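Local coordinates for DUF871 domain-containing protein (Enterococcus faecalis, PDB 2P0O), which is of unknown function but is probably a 6-phospho-N-acetylmuramidase, a glycosidase that would release N-acetylmuramic acid 6-phosphate from recovered cell-wall sugars, at residues Gly191-Thr194 with His198-Gln201; Ser227-Ala232 with Leu244-Pro249; Met231-Tyr236 with Asp340-Ile345; Tyr237-Gln242 with Asn365-Leu370; Lys256-Thr261 with Gly303-Asp308. All blocks are in the same frame, centred on the assembly; numbering follows the deposited sequence.

Contact 1. Residues Gly191-Thr194 with His198-Gln201; sequences GLPT and HRGQ
P193 and R199 meet inside one long loop of a TIM barrel, in a buried packing of a proline ring against a guanidinium. The loop follows strand 173-178, the seventh of the eight parallel strands, and leads into helix 203-212, so this is a beta-alpha loop folding back on itself. R199 lays one face of its guanidinium over the P193 ring: P193 CG stands 3.4 Å above the plane, over its centre. With CG of R199 anti to the backbone N (chi1 174°), the chain bends at chi2 and chi3 and brings the flat group over the ring. The strongest polar partner of the guanidinium is E196, in a salt bridge to NH2, while Y148 O is bonded to NH2 and A190 O to NH1; together these bonds should hold the plane in place.

H198 to Q201 form a type II beta turn closed by a hydrogen bond of 2.9 Å from Q201 N to H198 O. G200, with its positive phi, occupies the third position of that turn, and the side chain of Q201 curls back to bond R199 O through NE2. On the other side of the contact, L192 N is held by D223 OD2 and T194 OG1 by N146 O. H198 turns its CB toward P193 CB at 4.3 Å, but its ring leads away, where water 1 lies in the ring plane, 2.9 Å from H198 ND1, and weakly accepts from T194 N at 3.1 Å.

Contact 2. Residues Ser227-Ala232 with Leu244-Pro249; sequences SERTMA and LLEVAP
R229 reaches out from the first turn of helix 228-240, the last helix of the barrel, to E246 on strand 242-247 of the C-terminal domain, and the two form a buried salt bridge between the domains. R229 NH2 donates to E246 OE1 over 3.0 Å, nearly straight at 169°. The oxygen lies in the guanidinium plane, at its edge, yet on the acceptor side the donor comes from above the carboxylate, whose plane stands at 90° to the guanidinium. The side chains approach from opposite directions: R229 is fully stretched from CG to NE, with CG anti to its backbone N (chi1 -171°), and E246 is extended beyond CG.

Each polar group has further partners. R229 NH2 has its strongest one in D342 OD2, a second salt bridge. E246 OE2 accepts from I363 N at the start of helix 363-370, and E246 N donates to D342 OD2, so the same aspartate serves both the arginine and the strand. At the start of the barrel helix S227 is the N-cap residue; its N is bonded to D181 OD1, and D181 OD2 is bonded to T230 OG1. Beside the salt bridge there is little packing: the methyl L244 CD2 lies 4.3 Å from the backbone oxygen A232 O.

One arginine faces two carboxylates here, with a helix N-terminus close to one of them. The arginine would probably favour the ionised form of both acids, and the helix end that of E246; a charge cluster of this kind ties the barrel helix to the second domain's sheet.

Contact 3. Residues Met231-Tyr236 with Asp340-Ile345; sequences MAQFGY and DKDQTI. Unlike the reference sequence in segment 340-345: D340 (reference Glu).
Q233, on the barrel's final helix 228-240, donates to D342 in the loop between strands 332-337 and 354-359 of the cyclophilin-like C-terminal domain, so this is a bridge between TIM barrel and second domain. The polar part is one hydrogen bond, Q233 NE2 to D342 OD1 at 3.1 Å with an angle of 154°. The donor sits above the carboxylate, 61° out of its plane, and the amide and carboxylate planes are inclined to each other. Q233 gets there with CG beside its backbone N (chi1 -75°) and the chain straight beyond, which carries the amide well clear of the helix.

Both ends of that amide are occupied: NE2 has its strongest partner in L244 O, and OE1 accepts from N202 ND2. D342 has its stronger partner in R229, so the bond from Q233 belongs to a wider polar network.

Packing falls to I345, whose side chain also rests on F243 and L245 of strand 242-247. On the barrel side of the helix F234 makes edge-to-face contacts with F31 and F204. Across the contact itself, I345 CD1 closes on the amide, 3.3 Å from Q233 NE2.

Contact 4. Residues Tyr237-Gln242 with Asn365-Leu370; sequences YHQTNQ and NEFRKL
Q239 and T240 bring the last turn of helix 228-240 against F367 and L370 of helix 363-370, close to the C-terminus of the chain. Q239 points toward the second helix and, straight beyond CG, sets its carboxamide against the edge of the F367 ring, with Q239 CD 4.0 Å from F367 CE1. The side chains cross at about a right angle, and the amide and ring planes are 63° apart, so the two groups do not stack. Which end of this amide is nitrogen is doubtful. The other touch is purely apolar: T240 CG2 meets L370 CD1 at 3.8 Å.

One step outward, the torsions and neighbours show what sets these groups. F367 has CG anti to its backbone N (chi1 -178°), which carries the ring to the barrel helix, where it also packs on A232 and Y236; L370 leans on Y236 as well. T240 is held by its hydroxyl. OG1 bonds to Y236 O, one turn back, and accepts from Q242 N at 3.1 Å, the second link making an ST turn. That leaves CG2 directed at L370.

Further out, the helix gives way to N241, which has positive phi and whose N still bonds Y237 O at 2.8 Å. The chain then moves on into strand 242-247, where Q242 OE1 bonds T356 OG1 and the Y237 ring stacks with F243. Taken together this is surface helix-helix packing at a domain junction: the C-terminal helix, coming after the second domain's last strand, returns to lie on the end of the barrel's final helix.

Contact 5. Residues Lys256-Thr261 with Gly303-Asp308; sequences KRILGT and GTVTID
I258 O accepts a hydrogen bond from H262 NE2, a link across the sharp change from helix 255-258 to strand 260-263, and the side chain of the same residue is driven into strand 304-308. There I258 and V305 reach toward each other tip to tip, CG1 to CG1 at 3.4 Å, tighter than usual for two carbons. The chi1 of I258, 103°, lies away from any staggered position, so its branch is either strained or not placed with certainty.

The preceding residue, R257, makes the second touch: its CD lies 3.6 Å from I307 CD1, the two side chains crossing at about a right angle; the arginine's stem does the packing, while its NH1 makes a weak bond to A290 O. V305 and I307 both point toward the helix, and with CG1 anti to the backbone N (chi1 -172°) V305 brings that methyl to I258. T306 between them points away, as alternation along a strand requires.

I307 also touches I319 and I335 on the two neighbouring strands. What results is a short helix laid over one face of an antiparallel sheet through I258 and the aliphatic stem of R257, as part of the C-terminal cyclophilin-like domain.

Contacts 2, 3 and 4 share helix 228-240, and they show how one barrel helix can carry a second domain. Contacts 2 and 3 lie closest, centres 5 Å apart, and also pack together where L244 CD2 meets Y236 CD2 at 3.6 Å. The centre of contact 4 is about 11 Å from the centres of both, joined through F367 packing on A232 and G235. Contact 5 belongs wholly to the C-terminal domain and meets contact 2 where V247 packs on L259 and V305. Contact 1 stays in the barrel, touching contact 3 by Q201 OE1 and T344 CG2 at 3.7 Å. A sodium ion, bound by M211, D213 and V216, lies about 12 Å from the H198 side chain.

Contact 1. Residues Gly191-Thr194 with His198-Gln201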
# COMPACT_ATOMS: atom_id res chain seq x y z
N GLY A 191 13.71 -3.97 -1.46
CA GLY A 191 12.25 -3.74 -1.59
C GLY A 191 11.84 -3.81 -3.05
O GLY A 191 12.68 -3.67 -3.92
N LEU A 192 10.56 -4.04 -3.31
CA LEU A 192 10.02 -4.13 -4.67
C LEU A 192 8.98 -3.06 -4.90
O LEU A 192 7.77 -3.34 -5.00
CB LEU A 192 9.40 -5.52 -4.92
CG LEU A 192 10.34 -6.74 -4.73
CD1 LEU A 192 9.67 -8.06 -5.06
CD2 LEU A 192 11.63 -6.63 -5.51
N PRO A 193 9.44 -1.80 -5.01
CA PRO A 193 8.49 -0.77 -5.30
C PRO A 193 8.23 -0.68 -6.80
O PRO A 193 9.05 -1.13 -7.60
CB PRO A 193 9.23 0.50 -4.85
CG PRO A 193 10.67 0.20 -5.21
CD PRO A 193 10.83 -1.29 -4.94
N THR A 194 7.11 -0.09 -7.18
CA THR A 194 6.93 0.45 -8.51
C THR A 194 7.58 1.84 -8.64
O THR A 194 8.30 2.07 -9.59
CB THR A 194 5.42 0.52 -8.86
OG1 THR A 194 4.90 -0.80 -8.94
CG2 THR A 194 5.18 1.23 -10.17
N HIS A 198 9.18 5.49 -3.40
CA HIS A 198 8.77 4.63 -2.32
C HIS A 198 9.87 3.75 -1.76
O HIS A 198 9.64 3.00 -0.82
CB HIS A 198 7.57 3.81 -2.73
CG HIS A 198 6.32 4.63 -2.86
ND1 HIS A 198 5.25 4.23 -3.63
CD2 HIS A 198 5.98 5.82 -2.33
CE1 HIS A 198 4.29 5.15 -3.56
NE2 HIS A 198 4.72 6.13 -2.79
N ARG A 199 11.07 3.85 -2.35
CA ARG A 199 12.18 3.01 -1.97
C ARG A 199 12.53 3.25 -0.51
O ARG A 199 12.84 4.37 -0.11
CB ARG A 199 13.40 3.30 -2.88
CG ARG A 199 14.72 2.56 -2.49
CD ARG A 199 14.83 1.20 -3.15
NE ARG A 199 14.54 1.21 -4.58
CZ ARG A 199 14.17 0.14 -5.29
NH1 ARG A 199 14.05 -1.05 -4.71
NH2 ARG A 199 13.95 0.28 -6.59
N GLY A 200 12.47 2.17 0.27
CA GLY A 200 12.78 2.22 1.69
C GLY A 200 11.79 3.04 2.50
O GLY A 200 12.11 3.44 3.62
N GLN A 201 10.59 3.30 1.94
CA GLN A 201 9.59 4.11 2.66
C GLN A 201 8.52 3.23 3.36
O GLN A 201 8.41 2.04 3.08
CB GLN A 201 8.90 5.14 1.73
CG GLN A 201 9.82 6.22 1.10
CD GLN A 201 10.75 6.91 2.09
OE1 GLN A 201 10.31 7.47 3.09
NE2 GLN A 201 12.04 6.85 1.82
O HOH W 1 5.63 2.01 -5.42

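Contact 2. Residues Ser227-Ala232 with Leu244-Pro249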
# COMPACT_ATOMS: atom_id res chain seq x y z
N SER A 227 6.13 -5.70 7.87
CA SER A 227 6.39 -5.91 9.29
C SER A 227 5.09 -5.86 10.10
O SER A 227 4.08 -5.33 9.63
CB SER A 227 7.33 -4.83 9.82
OG SER A 227 6.64 -3.59 9.80
N GLU A 228 5.11 -6.42 11.31
CA GLU A 228 4.00 -6.32 12.24
C GLU A 228 3.54 -4.87 12.48
O GLU A 228 2.33 -4.60 12.57
CB GLU A 228 4.36 -6.99 13.59
CG GLU A 228 4.64 -8.49 13.47
CD GLU A 228 3.38 -9.36 13.66
OE1 GLU A 228 2.28 -8.79 13.90
OE2 GLU A 228 3.50 -10.61 13.59
N ARG A 229 4.49 -3.95 12.56
CA ARG A 229 4.23 -2.54 12.78
C ARG A 229 3.38 -1.96 11.66
O ARG A 229 2.43 -1.17 11.88
CB ARG A 229 5.57 -1.80 12.82
CG ARG A 229 5.45 -0.34 13.26
CD ARG A 229 6.81 0.37 13.17
NE ARG A 229 6.74 1.69 13.80
CZ ARG A 229 6.28 2.80 13.21
NH1 ARG A 229 5.83 2.79 11.95
NH2 ARG A 229 6.26 3.93 13.89
N THR A 230 3.76 -2.32 10.44
CA THR A 230 3.10 -1.84 9.25
C THR A 230 1.72 -2.47 9.12
O THR A 230 0.76 -1.79 8.77
CB THR A 230 4.01 -2.06 8.01
OG1 THR A 230 5.23 -1.35 8.23
CG2 THR A 230 3.36 -1.55 6.75
N MSE A 231 1.63 -3.77 9.38
CA MSE A 231 0.32 -4.46 9.47
C MSE A 231 -0.66 -3.73 10.42
O MSE A 231 -1.85 -3.57 10.11
CB MSE A 231 0.50 -5.90 9.95
CG MSE A 231 1.26 -6.72 8.95
SE MSE A 231 1.64 -8.56 9.51
CE MSE A 231 -0.18 -9.24 9.50
N ALA A 232 -0.13 -3.32 11.57
CA ALA A 232 -0.91 -2.64 12.61
C ALA A 232 -1.43 -1.32 12.10
O ALA A 232 -2.55 -0.93 12.45
CB ALA A 232 -0.07 -2.43 13.85
N LEU A 244 -2.39 6.01 12.31
CA LEU A 244 -1.71 5.72 13.55
C LEU A 244 -0.24 6.05 13.38
O LEU A 244 0.42 5.48 12.50
CB LEU A 244 -1.92 4.24 13.90
CG LEU A 244 -1.35 3.69 15.21
CD1 LEU A 244 -2.05 4.34 16.42
CD2 LEU A 244 -1.44 2.17 15.29
N LEU A 245 0.28 6.92 14.24
CA LEU A 245 1.68 7.36 14.12
C LEU A 245 2.35 7.36 15.48
O LEU A 245 1.69 7.55 16.50
CB LEU A 245 1.79 8.79 13.52
CG LEU A 245 1.06 9.19 12.24
CD1 LEU A 245 -0.40 9.56 12.59
CD2 LEU A 245 1.74 10.39 11.52
N GLU A 246 3.66 7.14 15.49
CA GLU A 246 4.48 7.16 16.72
C GLU A 246 5.24 8.48 16.91
O GLU A 246 5.58 9.16 15.94
CB GLU A 246 5.47 6.00 16.73
CG GLU A 246 4.89 4.71 17.26
CD GLU A 246 5.85 3.51 17.19
OE1 GLU A 246 7.04 3.66 16.80
OE2 GLU A 246 5.40 2.39 17.56
N VAL A 247 5.49 8.83 18.17
CA VAL A 247 6.23 10.03 18.49
C VAL A 247 7.41 9.65 19.34
O VAL A 247 7.37 8.61 20.01
CB VAL A 247 5.35 11.12 19.25
CG1 VAL A 247 4.26 11.63 18.36
CG2 VAL A 247 4.79 10.58 20.63
N ALA A 248 8.46 10.48 19.31
CA ALA A 248 9.65 10.25 20.13
C ALA A 248 9.31 10.38 21.61
O ALA A 248 8.41 11.13 21.96
CB ALA A 248 10.77 11.26 19.77
N PRO A 249 10.06 9.67 22.50
CA PRO A 249 9.91 9.90 23.94
C PRO A 249 10.11 11.37 24.30
O PRO A 249 10.90 12.04 23.66
CB PRO A 249 11.05 9.05 24.55
CG PRO A 249 11.27 7.95 23.53
CD PRO A 249 11.11 8.67 22.21
O HOH W 2 6.44 0.37 16.68

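Contact 3. Residues Met231-Tyr236 with Asp340-Ile345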
# COMPACT_ATOMS: atom_id res chain seq x y z
N MSE A 231 1.63 -3.77 9.38
CA MSE A 231 0.32 -4.46 9.47
C MSE A 231 -0.66 -3.73 10.42
O MSE A 231 -1.85 -3.57 10.11
CB MSE A 231 0.50 -5.90 9.95
CG MSE A 231 1.26 -6.72 8.95
SE MSE A 231 1.64 -8.56 9.51
CE MSE A 231 -0.18 -9.24 9.50
N ALA A 232 -0.13 -3.32 11.57
CA ALA A 232 -0.91 -2.64 12.61
C ALA A 232 -1.43 -1.32 12.10
O ALA A 232 -2.55 -0.93 12.45
CB ALA A 232 -0.07 -2.43 13.85
N GLN A 233 -0.62 -0.62 11.28
CA GLN A 233 -1.03 0.65 10.71
C GLN A 233 -2.17 0.42 9.70
O GLN A 233 -3.18 1.14 9.74
CB GLN A 233 0.15 1.41 10.11
CG GLN A 233 1.03 2.04 11.20
CD GLN A 233 2.22 2.81 10.65
OE1 GLN A 233 2.96 2.32 9.80
NE2 GLN A 233 2.42 4.02 11.16
N PHE A 234 -2.02 -0.58 8.81
CA PHE A 234 -3.09 -0.95 7.89
C PHE A 234 -4.34 -1.28 8.69
O PHE A 234 -5.41 -0.75 8.41
CB PHE A 234 -2.73 -2.13 6.96
CG PHE A 234 -1.91 -1.72 5.74
CD1 PHE A 234 -2.53 -1.12 4.63
CD2 PHE A 234 -0.53 -1.96 5.69
CE1 PHE A 234 -1.77 -0.74 3.48
CE2 PHE A 234 0.24 -1.59 4.54
CZ PHE A 234 -0.38 -0.99 3.46
N GLY A 235 -4.17 -2.13 9.70
CA GLY A 235 -5.28 -2.63 10.47
C GLY A 235 -5.99 -1.51 11.18
O GLY A 235 -7.22 -1.45 11.18
N TYR A 236 -5.23 -0.63 11.80
CA TYR A 236 -5.81 0.49 12.54
C TYR A 236 -6.63 1.40 11.59
O TYR A 236 -7.75 1.82 11.91
CB TYR A 236 -4.69 1.28 13.23
CG TYR A 236 -5.06 1.86 14.57
CD1 TYR A 236 -5.61 3.15 14.69
CD2 TYR A 236 -4.83 1.12 15.75
CE1 TYR A 236 -5.94 3.68 15.95
CE2 TYR A 236 -5.14 1.64 17.00
CZ TYR A 236 -5.69 2.91 17.10
OH TYR A 236 -6.00 3.38 18.36
N ASP A 340 10.62 9.42 12.41
CA ASP A 340 11.06 9.63 11.02
C ASP A 340 10.23 8.76 10.06
O ASP A 340 9.70 9.25 9.07
CB ASP A 340 12.55 9.31 10.86
CG ASP A 340 13.13 9.85 9.58
OD1 ASP A 340 12.35 10.19 8.67
OD2 ASP A 340 14.38 9.93 9.46
N LYS A 341 10.13 7.48 10.39
CA LYS A 341 9.46 6.49 9.57
C LYS A 341 7.96 6.79 9.35
O LYS A 341 7.38 6.38 8.35
CB LYS A 341 9.69 5.07 10.16
CG LYS A 341 8.63 3.99 9.81
CD LYS A 341 8.96 3.18 8.53
CE LYS A 341 8.27 1.79 8.53
NZ LYS A 341 8.76 0.84 7.42
N ASP A 342 7.32 7.53 10.26
CA ASP A 342 5.90 7.81 10.08
C ASP A 342 5.62 9.14 9.40
O ASP A 342 4.48 9.45 9.06
CB ASP A 342 5.13 7.67 11.40
CG ASP A 342 5.01 6.23 11.85
OD1 ASP A 342 5.21 5.32 11.02
OD2 ASP A 342 4.74 5.98 13.05
N GLN A 343 6.67 9.90 9.15
CA GLN A 343 6.44 11.23 8.58
C GLN A 343 5.85 11.26 7.18
O GLN A 343 5.29 12.26 6.79
CB GLN A 343 7.74 12.05 8.66
CG GLN A 343 7.98 12.55 10.10
CD GLN A 343 9.25 13.35 10.23
OE1 GLN A 343 9.66 14.01 9.30
NE2 GLN A 343 9.88 13.30 11.39
N THR A 344 5.98 10.20 6.39
CA THR A 344 5.29 10.18 5.09
C THR A 344 3.76 9.97 5.22
O THR A 344 3.04 10.03 4.24
CB THR A 344 5.84 9.14 4.14
OG1 THR A 344 5.83 7.86 4.79
CG2 THR A 344 7.28 9.51 3.68
N ILE A 345 3.27 9.69 6.42
CA ILE A 345 1.83 9.61 6.65
C ILE A 345 1.23 11.02 6.74
O ILE A 345 0.06 11.24 6.35
CB ILE A 345 1.53 8.82 7.95
CG1 ILE A 345 2.06 7.40 7.82
CG2 ILE A 345 0.02 8.86 8.29
CD1 ILE A 345 2.18 6.63 9.18

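Contact 4. Residues Tyr237-Gln242 with Asn365-Leu370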
# COMPACT_ATOMS: atom_id res chain seq x y z
N TYR A 237 -6.06 1.70 10.43
CA TYR A 237 -6.73 2.51 9.43
C TYR A 237 -7.97 1.81 8.92
O TYR A 237 -9.02 2.41 8.72
CB TYR A 237 -5.79 2.75 8.25
CG TYR A 237 -6.31 3.77 7.25
CD1 TYR A 237 -6.69 5.04 7.68
CD2 TYR A 237 -6.44 3.47 5.87
CE1 TYR A 237 -7.17 6.00 6.79
CE2 TYR A 237 -6.93 4.44 4.96
CZ TYR A 237 -7.28 5.70 5.44
OH TYR A 237 -7.75 6.69 4.63
N HIS A 238 -7.85 0.51 8.68
CA HIS A 238 -8.97 -0.23 8.09
C HIS A 238 -10.17 -0.32 9.07
O HIS A 238 -11.32 -0.17 8.67
CB HIS A 238 -8.45 -1.57 7.59
CG HIS A 238 -9.50 -2.60 7.35
ND1 HIS A 238 -10.25 -2.65 6.19
CD2 HIS A 238 -9.89 -3.66 8.10
CE1 HIS A 238 -11.06 -3.69 6.24
NE2 HIS A 238 -10.87 -4.32 7.38
N GLN A 239 -9.90 -0.51 10.35
CA GLN A 239 -10.98 -0.66 11.33
C GLN A 239 -11.56 0.65 11.82
O GLN A 239 -12.74 0.71 12.17
CB GLN A 239 -10.52 -1.46 12.54
CG GLN A 239 -10.24 -2.89 12.23
CD GLN A 239 -9.87 -3.70 13.45
OE1 GLN A 239 -10.33 -3.43 14.58
NE2 GLN A 239 -9.05 -4.72 13.23
N THR A 240 -10.74 1.69 11.87
CA THR A 240 -11.14 2.95 12.52
C THR A 240 -11.09 4.19 11.64
O THR A 240 -11.51 5.27 12.07
CB THR A 240 -10.25 3.25 13.78
OG1 THR A 240 -8.93 3.71 13.38
CG2 THR A 240 -10.14 1.99 14.69
N ASN A 241 -10.54 4.08 10.42
CA ASN A 241 -10.33 5.25 9.56
C ASN A 241 -9.31 6.24 10.15
O ASN A 241 -9.23 7.38 9.72
CB ASN A 241 -11.67 5.98 9.28
CG ASN A 241 -11.61 6.86 8.04
OD1 ASN A 241 -10.73 6.70 7.19
ND2 ASN A 241 -12.55 7.80 7.92
N GLN A 242 -8.53 5.80 11.13
CA GLN A 242 -7.56 6.69 11.75
C GLN A 242 -6.17 6.31 11.31
O GLN A 242 -5.86 5.11 11.18
CB GLN A 242 -7.59 6.57 13.28
CG GLN A 242 -8.84 7.05 13.98
CD GLN A 242 -8.96 6.52 15.42
OE1 GLN A 242 -7.99 6.06 16.03
NE2 GLN A 242 -10.16 6.57 15.96
N ASN A 365 1.12 -3.20 20.00
CA ASN A 365 0.18 -3.45 21.09
C ASN A 365 -1.04 -2.54 21.05
O ASN A 365 -2.11 -2.90 21.54
CB ASN A 365 0.82 -3.40 22.48
CG ASN A 365 -0.12 -3.93 23.58
OD1 ASN A 365 -0.84 -4.92 23.38
ND2 ASN A 365 -0.13 -3.27 24.73
N GLU A 366 -0.88 -1.37 20.47
CA GLU A 366 -2.00 -0.46 20.35
C GLU A 366 -3.04 -1.08 19.40
O GLU A 366 -4.23 -1.07 19.71
CB GLU A 366 -1.50 0.87 19.84
CG GLU A 366 -2.08 2.07 20.50
CD GLU A 366 -1.90 2.08 22.01
OE1 GLU A 366 -0.75 2.21 22.54
OE2 GLU A 366 -2.93 1.96 22.67
N PHE A 367 -2.59 -1.68 18.29
CA PHE A 367 -3.51 -2.40 17.41
C PHE A 367 -4.08 -3.67 18.05
O PHE A 367 -5.25 -3.99 17.84
CB PHE A 367 -2.89 -2.74 16.05
CG PHE A 367 -3.87 -3.44 15.11
CD1 PHE A 367 -5.03 -2.81 14.70
CD2 PHE A 367 -3.64 -4.75 14.69
CE1 PHE A 367 -5.95 -3.45 13.88
CE2 PHE A 367 -4.55 -5.40 13.86
CZ PHE A 367 -5.71 -4.75 13.46
N ARG A 368 -3.25 -4.39 18.83
CA ARG A 368 -3.70 -5.57 19.58
C ARG A 368 -4.87 -5.24 20.52
O ARG A 368 -5.79 -6.05 20.71
CB ARG A 368 -2.55 -6.15 20.42
CG ARG A 368 -2.16 -7.56 20.06
CD ARG A 368 -1.19 -8.18 21.11
NE ARG A 368 0.10 -7.47 21.21
CZ ARG A 368 1.07 -7.47 20.29
NH1 ARG A 368 0.93 -8.15 19.15
NH2 ARG A 368 2.19 -6.78 20.51
N LYS A 369 -4.79 -4.05 21.12
CA LYS A 369 -5.74 -3.61 22.12
C LYS A 369 -7.11 -3.50 21.52
O LYS A 369 -8.09 -3.87 22.14
CB LYS A 369 -5.31 -2.27 22.72
CG LYS A 369 -4.19 -2.37 23.75
CD LYS A 369 -4.40 -1.36 24.87
CE LYS A 369 -4.23 0.06 24.37
NZ LYS A 369 -5.41 0.90 24.64
N LEU A 370 -7.17 -3.00 20.29
CA LEU A 370 -8.42 -2.88 19.57
C LEU A 370 -9.21 -4.18 19.49
O LEU A 370 -10.44 -4.15 19.48
CB LEU A 370 -8.16 -2.37 18.15
CG LEU A 370 -8.22 -0.87 17.88
CD1 LEU A 370 -9.67 -0.42 17.62
CD2 LEU A 370 -7.66 -0.06 19.04

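Contact 5. Residues Lys256-Thr261 with Gly303-Asp308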
# COMPACT_ATOMS: atom_id res chain seq x y z
N LYS A 256 0.98 13.79 27.64
CA LYS A 256 -0.29 13.07 27.78
C LYS A 256 -1.45 13.77 27.12
O LYS A 256 -2.40 13.12 26.69
CB LYS A 256 -0.61 12.79 29.25
CG LYS A 256 0.50 12.03 29.93
CD LYS A 256 0.03 10.99 30.95
CE LYS A 256 1.08 9.87 31.04
NZ LYS A 256 1.62 9.56 29.65
N ARG A 257 -1.39 15.10 27.07
CA ARG A 257 -2.40 15.87 26.38
C ARG A 257 -2.35 15.58 24.91
O ARG A 257 -3.38 15.62 24.24
CB ARG A 257 -2.18 17.37 26.55
CG ARG A 257 -2.99 17.99 27.62
CD ARG A 257 -3.01 19.49 27.44
NE ARG A 257 -3.57 20.10 28.64
CZ ARG A 257 -4.39 21.15 28.65
NH1 ARG A 257 -4.84 21.61 29.82
NH2 ARG A 257 -4.76 21.73 27.50
N ILE A 258 -1.15 15.34 24.39
CA ILE A 258 -1.07 15.15 22.95
C ILE A 258 -1.16 13.71 22.46
O ILE A 258 -1.46 13.49 21.30
CB ILE A 258 0.05 16.00 22.23
CG1 ILE A 258 1.32 15.22 21.84
CG2 ILE A 258 0.30 17.40 22.89
CD1 ILE A 258 1.69 14.09 22.55
N LEU A 259 -0.91 12.75 23.34
CA LEU A 259 -1.09 11.34 23.00
C LEU A 259 -2.60 11.05 22.89
O LEU A 259 -3.38 11.59 23.66
CB LEU A 259 -0.44 10.45 24.06
CG LEU A 259 1.11 10.40 24.12
CD1 LEU A 259 1.58 9.66 25.35
CD2 LEU A 259 1.76 9.78 22.85
N GLY A 260 -3.00 10.23 21.92
CA GLY A 260 -4.41 9.95 21.67
C GLY A 260 -4.87 10.37 20.27
O GLY A 260 -4.04 10.67 19.39
N THR A 261 -6.19 10.43 20.08
CA THR A 261 -6.80 10.74 18.80
C THR A 261 -7.11 12.22 18.64
O THR A 261 -7.70 12.84 19.51
CB THR A 261 -8.12 9.95 18.60
OG1 THR A 261 -7.83 8.57 18.70
CG2 THR A 261 -8.75 10.22 17.22
N GLY A 303 7.11 17.56 11.43
CA GLY A 303 6.71 16.44 12.30
C GLY A 303 6.62 16.83 13.75
O GLY A 303 6.16 16.06 14.56
N THR A 304 7.06 18.05 14.07
CA THR A 304 7.04 18.56 15.44
C THR A 304 5.61 18.69 15.98
O THR A 304 4.74 19.31 15.34
CB THR A 304 7.88 19.88 15.60
OG1 THR A 304 9.27 19.61 15.29
CG2 THR A 304 7.83 20.40 17.04
N VAL A 305 5.38 18.07 17.13
CA VAL A 305 4.11 18.20 17.86
C VAL A 305 4.21 19.29 18.91
O VAL A 305 5.09 19.27 19.79
CB VAL A 305 3.73 16.87 18.55
CG1 VAL A 305 2.33 16.94 19.14
CG2 VAL A 305 3.87 15.70 17.57
N THR A 306 3.27 20.23 18.83
CA THR A 306 3.32 21.45 19.62
C THR A 306 2.00 21.72 20.33
O THR A 306 0.93 21.24 19.90
CB THR A 306 3.63 22.72 18.73
OG1 THR A 306 2.50 23.03 17.92
CG2 THR A 306 4.78 22.47 17.80
N ILE A 307 2.08 22.49 21.41
CA ILE A 307 0.88 22.99 22.07
C ILE A 307 1.08 24.48 22.34
O ILE A 307 2.14 24.91 22.83
CB ILE A 307 0.53 22.17 23.38
CG1 ILE A 307 -0.84 22.57 23.93
CG2 ILE A 307 1.61 22.30 24.48
CD1 ILE A 307 -1.40 21.58 24.94
N ASP A 308 0.07 25.28 21.99
CA ASP A 308 0.14 26.72 22.22
C ASP A 308 0.11 27.02 23.72
O ASP A 308 -0.75 26.50 24.44
CB ASP A 308 -0.99 27.44 21.51
CG ASP A 308 -0.76 27.58 20.01
OD1 ASP A 308 0.27 27.08 19.48
OD2 ASP A 308 -1.61 28.24 19.36